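Local coordinates for vacuolar protein sorting-associated protein VTA1 (PDB 2RKK), which probably acts in multivesicular body sorting, an endosomal protein-transport pathway, as a Vps20-associated factor with an MIT motif, at residues Ile57-Gly65 / Leu77-His85; Ile24-Leu35 / Asp127-Trp136. All coordinates share one frame; numbering follows the deposited sequence.

Contact 1 of 2, residues Ile57-Gly65 / Leu77-His85; sequences IEAFKKEIG and LHVMNTLIH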
loop_
_atom_site.group_PDB
_atom_site.type_symbol
_atom_site.label_atom_id
_atom_site.label_comp_id
_atom_site.label_asym_id
_atom_site.label_seq_id
_atom_site.Cartn_x
_atom_site.Cartn_y
_atom_site.Cartn_z
ATOM N N ILE A 57 -17.435 -0.193 2.423
ATOM C CA ILE A 57 -16.762 -1.420 2.007
ATOM C C ILE A 57 -17.171 -1.816 0.609
ATOM O O ILE A 57 -16.331 -2.048 -0.273
ATOM C CB ILE A 57 -17.102 -2.596 2.960
ATOM C CG1 ILE A 57 -16.309 -2.467 4.254
ATOM C CG2 ILE A 57 -16.767 -3.924 2.312
ATOM C CD1 ILE A 57 -16.767 -3.431 5.311
ATOM N N GLU A 58 -18.479 -1.902 0.418
ATOM C CA GLU A 58 -19.017 -2.299 -0.872
ATOM C C GLU A 58 -18.604 -1.392 -2.028
ATOM O O GLU A 58 -18.148 -1.864 -3.077
ATOM C CB GLU A 58 -20.527 -2.365 -0.800
ATOM C CG GLU A 58 -21.079 -3.129 -1.946
ATOM C CD GLU A 58 -22.481 -3.567 -1.688
ATOM O OE1 GLU A 58 -22.715 -4.244 -0.654
ATOM O OE2 GLU A 58 -23.346 -3.229 -2.523
ATOM N N ALA A 59 -18.787 -0.091 -1.817
ATOM C CA ALA A 59 -18.445 0.931 -2.794
ATOM C C ALA A 59 -17.019 0.715 -3.257
ATOM O O ALA A 59 -16.725 0.753 -4.456
ATOM C CB ALA A 59 -18.581 2.296 -2.167
ATOM N N PHE A 60 -16.140 0.466 -2.293
ATOM C CA PHE A 60 -14.726 0.259 -2.577
ATOM C C PHE A 60 -14.438 -0.924 -3.486
ATOM O O PHE A 60 -13.711 -0.792 -4.473
ATOM C CB PHE A 60 -13.931 0.068 -1.284
ATOM C CG PHE A 60 -12.453 -0.065 -1.506
ATOM C CD1 PHE A 60 -11.629 1.039 -1.394
ATOM C CD2 PHE A 60 -11.892 -1.293 -1.860
ATOM C CE1 PHE A 60 -10.267 0.935 -1.631
ATOM C CE2 PHE A 60 -10.524 -1.416 -2.104
ATOM C CZ PHE A 60 -9.708 -0.299 -1.988
ATOM N N LYS A 61 -14.990 -2.084 -3.135
ATOM C CA LYS A 61 -14.771 -3.307 -3.912
ATOM C C LYS A 61 -15.392 -3.188 -5.285
ATOM O O LYS A 61 -14.828 -3.654 -6.273
ATOM C CB LYS A 61 -15.361 -4.524 -3.193
ATOM C CG LYS A 61 -15.000 -5.850 -3.864
ATOM C CD LYS A 61 -15.525 -7.045 -3.091
ATOM C CE LYS A 61 -15.187 -8.356 -3.791
ATOM N NZ LYS A 61 -15.608 -9.520 -2.960
ATOM N N LYS A 62 -16.567 -2.573 -5.329
ATOM C CA LYS A 62 -17.251 -2.375 -6.585
ATOM C C LYS A 62 -16.368 -1.610 -7.552
ATOM O O LYS A 62 -16.246 -1.982 -8.713
ATOM C CB LYS A 62 -18.547 -1.601 -6.392
ATOM C CG LYS A 62 -19.240 -1.267 -7.700
ATOM C CD LYS A 62 -20.583 -0.616 -7.450
ATOM C CE LYS A 62 -21.314 -0.284 -8.741
ATOM N NZ LYS A 62 -22.641 0.314 -8.422
ATOM N N GLU A 63 -15.736 -0.546 -7.080
ATOM C CA GLU A 63 -14.900 0.254 -7.953
ATOM C C GLU A 63 -13.553 -0.374 -8.335
ATOM O O GLU A 63 -12.722 0.282 -8.960
ATOM C CB GLU A 63 -14.715 1.623 -7.306
ATOM C CG GLU A 63 -14.938 2.776 -8.256
ATOM C CD GLU A 63 -13.673 3.159 -8.986
ATOM O OE1 GLU A 63 -12.770 3.725 -8.320
ATOM O OE2 GLU A 63 -13.566 2.876 -10.216
ATOM N N ILE A 64 -13.356 -1.649 -8.000
ATOM C CA ILE A 64 -12.094 -2.332 -8.316
ATOM C C ILE A 64 -12.256 -3.781 -8.833
ATOM O O ILE A 64 -11.305 -4.377 -9.349
ATOM C CB ILE A 64 -11.167 -2.305 -7.067
ATOM C CG1 ILE A 64 -10.752 -0.852 -6.784
ATOM C CG2 ILE A 64 -9.910 -3.142 -7.295
ATOM C CD1 ILE A 64 -11.202 -0.305 -5.445
ATOM N N GLY A 65 -13.462 -4.334 -8.700
ATOM C CA GLY A 65 -13.719 -5.692 -9.148
ATOM C C GLY A 65 -13.829 -5.823 -10.653
ATOM O O GLY A 65 -13.705 -6.922 -11.203
ATOM N N LEU A 77 -6.056 0.172 -11.942
ATOM C CA LEU A 77 -7.424 -0.016 -11.449
ATOM C C LEU A 77 -7.800 -1.493 -11.527
ATOM O O LEU A 77 -8.093 -2.126 -10.513
ATOM C CB LEU A 77 -8.406 0.824 -12.280
ATOM C CG LEU A 77 -9.906 0.709 -11.973
ATOM C CD1 LEU A 77 -10.203 1.267 -10.599
ATOM C CD2 LEU A 77 -10.702 1.464 -13.036
ATOM N N HIS A 78 -7.788 -2.033 -12.740
ATOM C CA HIS A 78 -8.120 -3.436 -12.951
ATOM C C HIS A 78 -6.884 -4.309 -12.669
ATOM O O HIS A 78 -6.961 -5.533 -12.699
ATOM C CB HIS A 78 -8.571 -3.658 -14.410
ATOM C CG HIS A 78 -9.699 -2.775 -14.863
ATOM N ND1 HIS A 78 -11.010 -3.203 -14.923
ATOM C CD2 HIS A 78 -9.705 -1.495 -15.314
ATOM C CE1 HIS A 78 -11.771 -2.228 -15.390
ATOM N NE2 HIS A 78 -11.004 -1.181 -15.636
ATOM N N VAL A 79 -5.748 -3.685 -12.380
ATOM C CA VAL A 79 -4.530 -4.452 -12.152
ATOM C C VAL A 79 -4.382 -4.997 -10.736
ATOM O O VAL A 79 -3.837 -6.084 -10.528
ATOM C CB VAL A 79 -3.296 -3.601 -12.483
ATOM C CG1 VAL A 79 -2.079 -4.478 -12.621
ATOM C CG2 VAL A 79 -3.545 -2.814 -13.741
ATOM N N MET A 80 -4.906 -4.249 -9.770
ATOM C CA MET A 80 -4.815 -4.610 -8.356
ATOM C C MET A 80 -5.938 -5.450 -7.764
ATOM O O MET A 80 -5.770 -6.030 -6.698
ATOM C CB MET A 80 -4.656 -3.338 -7.531
ATOM C CG MET A 80 -3.276 -2.746 -7.657
ATOM S SD MET A 80 -2.042 -4.091 -7.511
ATOM C CE MET A 80 -1.166 -3.890 -9.075
ATOM N N ASN A 81 -7.072 -5.511 -8.455
ATOM C CA ASN A 81 -8.238 -6.263 -7.997
ATOM C C ASN A 81 -7.906 -7.513 -7.187
ATOM O O ASN A 81 -8.567 -7.813 -6.194
ATOM C CB ASN A 81 -9.098 -6.671 -9.195
ATOM C CG ASN A 81 -8.404 -7.696 -10.084
ATOM O OD1 ASN A 81 -7.416 -7.383 -10.742
ATOM N ND2 ASN A 81 -8.906 -8.931 -10.090
ATOM N N THR A 82 -6.886 -8.239 -7.628
ATOM C CA THR A 82 -6.459 -9.472 -6.982
ATOM C C THR A 82 -6.244 -9.361 -5.481
ATOM O O THR A 82 -6.345 -10.351 -4.761
ATOM C CB THR A 82 -5.169 -9.973 -7.630
ATOM O OG1 THR A 82 -4.592 -8.917 -8.416
ATOM C CG2 THR A 82 -5.455 -11.164 -8.510
ATOM N N LEU A 83 -5.951 -8.149 -5.018
ATOM C CA LEU A 83 -5.726 -7.878 -3.601
ATOM C C LEU A 83 -7.045 -7.739 -2.864
ATOM O O LEU A 83 -7.065 -7.614 -1.648
ATOM C CB LEU A 83 -4.939 -6.581 -3.430
ATOM C CG LEU A 83 -3.450 -6.658 -3.695
ATOM C CD1 LEU A 83 -2.833 -5.284 -3.542
ATOM C CD2 LEU A 83 -2.836 -7.643 -2.719
ATOM N N ILE A 84 -8.138 -7.737 -3.613
ATOM C CA ILE A 84 -9.457 -7.615 -3.021
ATOM C C ILE A 84 -10.248 -8.887 -3.273
ATOM O O ILE A 84 -11.194 -9.203 -2.547
ATOM C CB ILE A 84 -10.236 -6.441 -3.615
ATOM C CG1 ILE A 84 -9.398 -5.171 -3.540
ATOM C CG2 ILE A 84 -11.527 -6.227 -2.835
ATOM C CD1 ILE A 84 -10.084 -3.979 -4.178
ATOM N N HIS A 85 -9.857 -9.618 -4.308
ATOM C CA HIS A 85 -10.532 -10.860 -4.638
ATOM C C HIS A 85 -9.788 -12.085 -4.112
ATOM O O HIS A 85 -10.422 -13.079 -3.772
ATOM C CB HIS A 85 -10.757 -10.962 -6.156
ATOM C CG HIS A 85 -11.714 -9.939 -6.686
ATOM N ND1 HIS A 85 -12.980 -9.766 -6.166
ATOM C CD2 HIS A 85 -11.580 -9.010 -7.663
ATOM C CE1 HIS A 85 -13.583 -8.773 -6.796
ATOM N NE2 HIS A 85 -12.754 -8.297 -7.709
#

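Contact 2 of 2, residues Ile24-Leu35 / Asp127-Trp136; sequences IGYYLQLYAVEL and DLFSCILHLW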
loop_
_atom_site.group_PDB
_atom_site.type_symbol
_atom_site.label_atom_id
_atom_site.label_comp_id
_atom_site.label_asym_id
_atom_site.label_seq_id
_atom_site.Cartn_x
_atom_site.Cartn_y
_atom_site.Cartn_z
ATOM N N ILE A 24 -5.512 -1.031 2.595
ATOM C CA ILE A 24 -5.304 -1.260 4.023
ATOM C C ILE A 24 -6.585 -0.849 4.773
ATOM O O ILE A 24 -7.200 -1.674 5.448
ATOM C CB ILE A 24 -4.104 -0.424 4.594
ATOM C CG1 ILE A 24 -2.868 -0.536 3.696
ATOM C CG2 ILE A 24 -3.723 -0.944 5.958
ATOM C CD1 ILE A 24 -2.224 -1.892 3.689
ATOM N N GLY A 25 -6.982 0.416 4.635
ATOM C CA GLY A 25 -8.167 0.906 5.315
ATOM C C GLY A 25 -9.401 0.104 4.973
ATOM O O GLY A 25 -10.362 0.052 5.750
ATOM N N TYR A 26 -9.386 -0.517 3.796
ATOM C CA TYR A 26 -10.510 -1.336 3.356
ATOM C C TYR A 26 -10.691 -2.466 4.365
ATOM O O TYR A 26 -11.733 -2.591 5.006
ATOM C CB TYR A 26 -10.218 -1.920 1.973
ATOM C CG TYR A 26 -11.177 -3.005 1.530
ATOM C CD1 TYR A 26 -12.535 -2.710 1.261
ATOM C CD2 TYR A 26 -10.716 -4.316 1.312
ATOM C CE1 TYR A 26 -13.408 -3.690 0.771
ATOM C CE2 TYR A 26 -11.568 -5.303 0.828
ATOM C CZ TYR A 26 -12.916 -4.987 0.553
ATOM O OH TYR A 26 -13.758 -5.953 0.037
ATOM N N TYR A 27 -9.640 -3.270 4.500
ATOM C CA TYR A 27 -9.624 -4.403 5.403
ATOM C C TYR A 27 -9.771 -4.043 6.866
ATOM O O TYR A 27 -10.329 -4.825 7.648
ATOM C CB TYR A 27 -8.370 -5.219 5.141
ATOM C CG TYR A 27 -8.494 -5.961 3.835
ATOM C CD1 TYR A 27 -7.647 -5.697 2.757
ATOM C CD2 TYR A 27 -9.472 -6.933 3.675
ATOM C CE1 TYR A 27 -7.777 -6.400 1.550
ATOM C CE2 TYR A 27 -9.610 -7.632 2.487
ATOM C CZ TYR A 27 -8.766 -7.368 1.437
ATOM O OH TYR A 27 -8.909 -8.098 0.285
ATOM N N LEU A 28 -9.270 -2.869 7.238
ATOM C CA LEU A 28 -9.410 -2.408 8.608
ATOM C C LEU A 28 -10.888 -2.262 8.879
ATOM O O LEU A 28 -11.365 -2.573 9.966
ATOM C CB LEU A 28 -8.729 -1.062 8.784
ATOM C CG LEU A 28 -7.257 -1.161 9.141
ATOM C CD1 LEU A 28 -6.670 0.238 9.329
ATOM C CD2 LEU A 28 -7.120 -1.990 10.406
ATOM N N GLN A 29 -11.628 -1.805 7.877
ATOM C CA GLN A 29 -13.061 -1.594 8.048
ATOM C C GLN A 29 -13.810 -2.883 8.150
ATOM O O GLN A 29 -14.659 -3.071 9.025
ATOM C CB GLN A 29 -13.610 -0.796 6.878
ATOM C CG GLN A 29 -13.180 0.632 6.907
ATOM C CD GLN A 29 -13.422 1.316 5.599
ATOM O OE1 GLN A 29 -14.547 1.684 5.277
ATOM N NE2 GLN A 29 -12.361 1.472 4.814
ATOM N N LEU A 30 -13.497 -3.758 7.208
ATOM C CA LEU A 30 -14.102 -5.077 7.118
ATOM C C LEU A 30 -13.915 -5.768 8.462
ATOM O O LEU A 30 -14.803 -6.469 8.954
ATOM C CB LEU A 30 -13.405 -5.853 6.008
ATOM C CG LEU A 30 -14.171 -6.994 5.377
ATOM C CD1 LEU A 30 -15.579 -6.564 5.017
ATOM C CD2 LEU A 30 -13.403 -7.427 4.137
ATOM N N TYR A 31 -12.739 -5.544 9.041
ATOM C CA TYR A 31 -12.381 -6.088 10.336
ATOM C C TYR A 31 -13.327 -5.459 11.381
ATOM O O TYR A 31 -14.060 -6.183 12.059
ATOM C CB TYR A 31 -10.879 -5.795 10.610
ATOM C CG TYR A 31 -10.397 -6.040 12.036
ATOM C CD1 TYR A 31 -10.833 -7.155 12.775
ATOM C CD2 TYR A 31 -9.516 -5.141 12.657
ATOM C CE1 TYR A 31 -10.422 -7.363 14.098
ATOM C CE2 TYR A 31 -9.089 -5.340 13.973
ATOM C CZ TYR A 31 -9.558 -6.457 14.687
ATOM O OH TYR A 31 -9.193 -6.666 15.999
ATOM N N ALA A 32 -13.344 -4.125 11.475
ATOM C CA ALA A 32 -14.215 -3.417 12.422
ATOM C C ALA A 32 -15.659 -3.891 12.303
ATOM O O ALA A 32 -16.386 -3.977 13.287
ATOM C CB ALA A 32 -14.152 -1.914 12.187
ATOM N N VAL A 33 -16.075 -4.198 11.087
ATOM C CA VAL A 33 -17.429 -4.661 10.870
ATOM C C VAL A 33 -17.660 -5.973 11.622
ATOM O O VAL A 33 -18.597 -6.068 12.404
ATOM C CB VAL A 33 -17.712 -4.868 9.366
ATOM C CG1 VAL A 33 -19.166 -5.162 9.142
ATOM C CG2 VAL A 33 -17.310 -3.628 8.595
ATOM N N GLU A 34 -16.804 -6.973 11.397
ATOM C CA GLU A 34 -16.926 -8.282 12.051
ATOM C C GLU A 34 -16.845 -8.124 13.556
ATOM O O GLU A 34 -17.448 -8.872 14.327
ATOM C CB GLU A 34 -15.817 -9.220 11.565
ATOM C CG GLU A 34 -15.720 -9.254 10.054
ATOM C CD GLU A 34 -15.233 -10.581 9.493
ATOM O OE1 GLU A 34 -14.311 -11.183 10.100
ATOM O OE2 GLU A 34 -15.771 -11.008 8.428
ATOM N N LEU A 35 -16.098 -7.120 13.966
ATOM C CA LEU A 35 -15.932 -6.832 15.369
ATOM C C LEU A 35 -17.257 -6.398 16.011
ATOM O O LEU A 35 -17.567 -6.798 17.127
ATOM C CB LEU A 35 -14.890 -5.734 15.517
ATOM C CG LEU A 35 -13.891 -5.876 16.642
ATOM C CD1 LEU A 35 -13.176 -7.209 16.599
ATOM C CD2 LEU A 35 -12.941 -4.734 16.527
ATOM N N ASP A 127 -3.843 -3.086 16.028
ATOM C CA ASP A 127 -5.054 -3.237 15.222
ATOM C C ASP A 127 -4.793 -3.918 13.872
ATOM O O ASP A 127 -5.620 -4.693 13.394
ATOM C CB ASP A 127 -5.735 -1.884 14.983
ATOM C CG ASP A 127 -6.304 -1.258 16.270
ATOM O OD1 ASP A 127 -6.869 -1.991 17.107
ATOM O OD2 ASP A 127 -6.193 -0.025 16.429
ATOM N N LEU A 128 -3.664 -3.617 13.240
ATOM C CA LEU A 128 -3.331 -4.247 11.966
ATOM C C LEU A 128 -3.157 -5.738 12.220
ATOM O O LEU A 128 -3.761 -6.571 11.543
ATOM C CB LEU A 128 -2.031 -3.673 11.382
ATOM C CG LEU A 128 -2.123 -2.218 10.941
ATOM C CD1 LEU A 128 -0.731 -1.692 10.629
ATOM C CD2 LEU A 128 -3.028 -2.112 9.722
ATOM N N PHE A 129 -2.312 -6.072 13.192
ATOM C CA PHE A 129 -2.097 -7.470 13.534
ATOM C C PHE A 129 -3.430 -8.161 13.848
ATOM O O PHE A 129 -3.723 -9.231 13.316
ATOM C CB PHE A 129 -1.136 -7.596 14.725
ATOM C CG PHE A 129 0.314 -7.408 14.353
ATOM C CD1 PHE A 129 1.141 -6.559 15.087
ATOM C CD2 PHE A 129 0.853 -8.074 13.249
ATOM C CE1 PHE A 129 2.485 -6.376 14.718
ATOM C CE2 PHE A 129 2.191 -7.898 12.874
ATOM C CZ PHE A 129 3.009 -7.047 13.611
ATOM N N SER A 130 -4.242 -7.534 14.695
ATOM C CA SER A 130 -5.545 -8.085 15.072
ATOM C C SER A 130 -6.441 -8.315 13.867
ATOM O O SER A 130 -7.185 -9.304 13.794
ATOM C CB SER A 130 -6.257 -7.146 16.031
ATOM O OG SER A 130 -5.495 -6.974 17.202
ATOM N N CYS A 131 -6.377 -7.372 12.937
ATOM C CA CYS A 131 -7.158 -7.428 11.721
ATOM C C CYS A 131 -6.742 -8.671 10.951
ATOM O O CYS A 131 -7.580 -9.509 10.627
ATOM C CB CYS A 131 -6.910 -6.153 10.908
ATOM S SG CYS A 131 -7.484 -6.195 9.209
ATOM N N ILE A 132 -5.444 -8.800 10.684
ATOM C CA ILE A 132 -4.915 -9.955 9.966
ATOM C C ILE A 132 -5.348 -11.296 10.596
ATOM O O ILE A 132 -5.775 -12.207 9.890
ATOM C CB ILE A 132 -3.372 -9.879 9.888
ATOM C CG1 ILE A 132 -2.973 -8.684 9.024
ATOM C CG2 ILE A 132 -2.812 -11.187 9.335
ATOM C CD1 ILE A 132 -1.606 -8.117 9.328
ATOM N N LEU A 133 -5.246 -11.410 11.919
ATOM C CA LEU A 133 -5.630 -12.641 12.596
ATOM C C LEU A 133 -7.127 -12.942 12.500
ATOM O O LEU A 133 -7.535 -14.087 12.280
ATOM C CB LEU A 133 -5.244 -12.601 14.076
ATOM C CG LEU A 133 -3.766 -12.551 14.444
ATOM C CD1 LEU A 133 -3.624 -12.107 15.879
ATOM C CD2 LEU A 133 -3.110 -13.902 14.217
ATOM N N HIS A 134 -7.946 -11.914 12.669
ATOM C CA HIS A 134 -9.383 -12.091 12.629
ATOM C C HIS A 134 -9.919 -12.409 11.235
ATOM O O HIS A 134 -10.644 -13.385 11.060
ATOM C CB HIS A 134 -10.077 -10.847 13.193
ATOM C CG HIS A 134 -11.565 -11.000 13.350
ATOM N ND1 HIS A 134 -12.204 -10.798 14.554
ATOM C CD2 HIS A 134 -12.539 -11.284 12.448
ATOM C CE1 HIS A 134 -13.508 -10.946 14.385
ATOM N NE2 HIS A 134 -13.740 -11.240 13.117
ATOM N N LEU A 135 -9.555 -11.613 10.239
ATOM C CA LEU A 135 -10.070 -11.859 8.904
ATOM C C LEU A 135 -9.602 -13.165 8.286
ATOM O O LEU A 135 -10.364 -13.838 7.590
ATOM C CB LEU A 135 -9.719 -10.694 7.965
ATOM C CG LEU A 135 -10.400 -9.360 8.283
ATOM C CD1 LEU A 135 -10.039 -8.333 7.236
ATOM C CD2 LEU A 135 -11.900 -9.552 8.349
ATOM N N TRP A 136 -8.362 -13.545 8.564
ATOM C CA TRP A 136 -7.804 -14.747 7.965
ATOM C C TRP A 136 -7.299 -15.791 8.942
ATOM O O TRP A 136 -6.105 -16.048 8.990
ATOM C CB TRP A 136 -6.676 -14.325 7.024
ATOM C CG TRP A 136 -7.139 -13.322 6.017
ATOM C CD1 TRP A 136 -8.029 -13.539 5.016
ATOM C CD2 TRP A 136 -6.755 -11.943 5.918
ATOM N NE1 TRP A 136 -8.228 -12.390 4.294
ATOM C CE2 TRP A 136 -7.457 -11.390 4.826
ATOM C CE3 TRP A 136 -5.887 -11.120 6.644
ATOM C CZ2 TRP A 136 -7.320 -10.049 4.437
ATOM C CZ3 TRP A 136 -5.747 -9.789 6.257
ATOM C CH2 TRP A 136 -6.459 -9.269 5.165
#

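Contact 1 of 2, residues Ile57-Gly65 / Leu77-His85
Ile84 points its CB at the C-terminal end of helix 44-62, and from there its two branches part. Ile84 CG2 lies against the aliphatic shaft of Lys61, 3.6 Å from Lys61 CG, the two side chains running past each other in opposite directions. The other branch carries on fully extended (chi2 177°): Ile84 CG1 comes within 4.2 Å of Phe60 CE2, and the terminal CD1 is held between the rim of that ring, near its plane, and Ile64 CG2. Ile64 crosses Ile84 at about a right angle, while its carbonyl O abuts Asn81 CB. Farther out, the extended Lys61 brings CE to 3.4 Å from His85 CE1, and the edge of this imidazole faces Gly65 CA. At the other margin Leu77 CD1 rests by the backbone and carboxylate of Glu63. Lys61 O accepts from both Ile64 N and Gly65 N as the helix ends. Phe60 stacks on Tyr26 of helix 22-36, and Asp15 of the second subunit accepts a hydrogen bond from Leu77 N. The arrangement is apolar packing with a polar rim at a helix C-terminus, where the chain of this all-helical, MIT-related domain returns toward helix 87-110 after an unmodelled connection.

Contact 2 of 2, residues Ile24-Leu35 / Asp127-Trp136
Helices 24-35 and 127-135 cross steeply, their axes 9.5 Å apart at closest approach and inclined at 67°, with Tyr31 and Cys131 the nearest pair at 5.6 Å between CA atoms. Tyr31 is the central knob, seated among Ser130, Cys131, His134 and Leu135. Its chi1 of 168° sends the side chain across to the opposing helix, and chi2 of 40° turns a ring face to it: Cys131 CA sits over the ring centre in a CH-pi contact, 3.5 Å from the Tyr31 centroid, while Cys131 SG lies obliquely beside the ring. Beyond, the phenol oxygen reaches CB of Ser130, and CE1 packs on CB of His134. An alanine in place of Tyr31 is likely to leave the hole between Ser130 and His134 unfilled and strip Cys131 of its aromatic cover. Leu135 returns the insertion, fitting among Tyr27, Leu30, Tyr31 and Glu34, with its CD1 3.9 Å from Tyr27 CD2. The six-membered ring of Trp136 turns its edge to the face of Tyr27, a T-shaped pair with centroids 5.3 Å apart, and Tyr26 backs the opposite face of the same phenol. At the margin Glu34 OE1 comes to the edge of His134, 3.1 Å from His134 NE2, with carboxylate and imidazole steeply inclined. Several polar groups bond outside the two segments: Tyr27 OH to Leu83 O, Trp136 NE1 to Gln87 OE1, Ser130 OG to Ile126 O, and Asp127 to Arg8 in a salt bridge. The joint therefore appears to depend chiefly on aromatic, sulfur and aliphatic packing, with the buried Tyr27 OH and Trp136 NE1 satisfied from outside it.

Along the chain the order is 24-35, 57-65, 77-85, 127-136, so that contact 2 brackets contact 1 and brings together parts much farther apart in sequence. Their centres are about 17 Å apart: contact 2 lies about 5 Å from the centre of the chain, contact 1 about 19 Å from it. Helices 22-36 and 44-62, consecutive in the chain, tie the two, Ile57 packing on Leu30 and Val33. Helix 87-110 touches residues of both, Leu83 from contact 1 and Tyr27 and Leu128 from contact 2. The second subunit touches contact 1 but not contact 2, placing contact 1 beside the second subunit of the assembly and contact 2 in the helical interior of one chain.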